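PDB 5HYZ: SCARECROW-LIKE protein 7 from Oryza sativa Japonica Group, which probably acts as a GRAS-family transcription factor in plant development and abiotic stress resistance, binding DNA through its GRAS domain. Local coordinates for residues L190-D194 with F195-P199. Numbering follows the deposited sequence.
Sequences LNKSD and FLVEP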
# COMPACT_ATOMS: atom_id res chain seq x y z
N LEU A 190 -5.14 -4.32 35.26
CA LEU A 190 -6.25 -5.04 34.65
C LEU A 190 -6.27 -6.51 35.14
O LEU A 190 -5.23 -7.09 35.46
CB LEU A 190 -6.10 -4.99 33.09
CG LEU A 190 -6.09 -3.56 32.56
CD1 LEU A 190 -5.95 -3.65 31.02
CD2 LEU A 190 -7.43 -2.83 32.86
N ASN A 191 -7.45 -7.11 35.12
CA ASN A 191 -7.67 -8.52 35.47
C ASN A 191 -8.50 -9.18 34.39
O ASN A 191 -9.10 -8.47 33.58
CB ASN A 191 -8.47 -8.65 36.79
CG ASN A 191 -7.78 -7.95 37.91
OD1 ASN A 191 -8.32 -7.01 38.52
ND2 ASN A 191 -6.53 -8.35 38.15
N LYS A 192 -8.56 -10.51 34.42
CA LYS A 192 -9.35 -11.24 33.42
C LYS A 192 -10.77 -10.70 33.31
O LYS A 192 -11.33 -10.53 32.20
CB LYS A 192 -9.42 -12.71 33.78
CG LYS A 192 -10.34 -13.50 32.87
CD LYS A 192 -10.21 -14.99 33.16
CE LYS A 192 -11.31 -15.79 32.45
NZ LYS A 192 -11.41 -17.15 33.13
N SER A 193 -11.39 -10.36 34.44
CA SER A 193 -12.78 -10.00 34.33
C SER A 193 -12.98 -8.69 33.53
O SER A 193 -14.06 -8.43 33.02
CB SER A 193 -13.43 -9.84 35.73
OG SER A 193 -12.75 -8.83 36.40
N ASP A 194 -11.94 -7.86 33.46
CA ASP A 194 -12.03 -6.58 32.72
C ASP A 194 -12.21 -6.76 31.24
O ASP A 194 -12.72 -5.87 30.56
CB ASP A 194 -10.80 -5.72 32.94
CG ASP A 194 -10.64 -5.30 34.39
OD1 ASP A 194 -11.69 -5.05 35.03
OD2 ASP A 194 -9.50 -5.29 34.90
N PHE A 195 -11.86 -7.95 30.73
CA PHE A 195 -11.97 -8.15 29.28
C PHE A 195 -13.34 -8.65 28.85
O PHE A 195 -13.62 -8.71 27.65
CB PHE A 195 -10.84 -9.10 28.84
CG PHE A 195 -9.49 -8.49 29.07
CD1 PHE A 195 -8.87 -8.50 30.33
CD2 PHE A 195 -8.87 -7.79 28.04
CE1 PHE A 195 -7.62 -7.87 30.50
CE2 PHE A 195 -7.68 -7.15 28.20
CZ PHE A 195 -7.03 -7.17 29.43
N LEU A 196 -14.19 -9.03 29.83
CA LEU A 196 -15.58 -9.41 29.54
C LEU A 196 -15.67 -10.51 28.46
O LEU A 196 -16.47 -10.44 27.53
CB LEU A 196 -16.40 -8.17 29.13
CG LEU A 196 -16.38 -7.10 30.22
CD1 LEU A 196 -16.95 -5.79 29.64
CD2 LEU A 196 -17.32 -7.57 31.35
N VAL A 197 -14.82 -11.53 28.60
CA VAL A 197 -14.82 -12.65 27.65
C VAL A 197 -16.02 -13.53 27.93
O VAL A 197 -16.52 -13.58 29.04
CB VAL A 197 -13.50 -13.47 27.72
CG1 VAL A 197 -12.31 -12.60 27.32
CG2 VAL A 197 -13.34 -14.12 29.11
N GLU A 198 -16.55 -14.13 26.88
CA GLU A 198 -17.75 -14.98 26.97
C GLU A 198 -17.43 -16.38 26.50
O GLU A 198 -16.57 -16.59 25.61
CB GLU A 198 -18.87 -14.40 26.13
CG GLU A 198 -19.20 -13.01 26.62
CD GLU A 198 -20.42 -12.42 26.00
OE1 GLU A 198 -20.68 -12.63 24.78
OE2 GLU A 198 -21.13 -11.72 26.76
N PRO A 199 -18.12 -17.36 27.07
CA PRO A 199 -17.75 -18.75 26.79
C PRO A 199 -18.01 -19.16 25.33
O PRO A 199 -17.36 -20.08 24.84
CB PRO A 199 -18.63 -19.55 27.78
CG PRO A 199 -19.82 -18.68 28.00
CD PRO A 199 -19.30 -17.25 27.95
O HOH W 1 -13.57 -11.70 31.34
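Phe195 folds back over the turn that precedes it and meets Leu190 and the backbone of Asn191 and Lys192. Within this stretch, its apolar contact is with Leu190, whose CD1 lies 4.0 Å from Phe195 CZ. The two side chains cross at about a right angle. The ring also brings an edge to backbone oxygens: Asn191 O is 3.3 Å from Phe195 CD1, near the ring plane, and Lys192 O lies at the edge in the ring plane. With chi1 at -64°, Phe195 CG stands beside its own N, and this directs the ring back along the turn. The buried ring packs between the loop and Leu183, Val114 of strand 110-118 and Leu228 of helix 220-231.

Backbone hydrogen bonds wind the chain. Phe195 N donates to Lys192 O at 3.0 Å, and Leu196 N to Ser193 O at 3.2 Å. One water extends the winding: it donates to Lys192 O at 2.7 Å and accepts from Val197 N.

The backbone bond from Asp194 N to Asn191 O closes the first turn. The Asp194 carboxylate reaches back to Asn191 N, which meets OD2 from above the carboxylate plane at 2.8 Å.

Successive i to i+3 bonds define a short 3-10-like turn. Leu196 takes left-handed backbone angles (phi/psi 54/45°) as the chain leaves it. The turn sits in the loop linking strands 177-182 and 202-208 of the parallel part of the mixed sheet in the Rossmann-like GRAS domain.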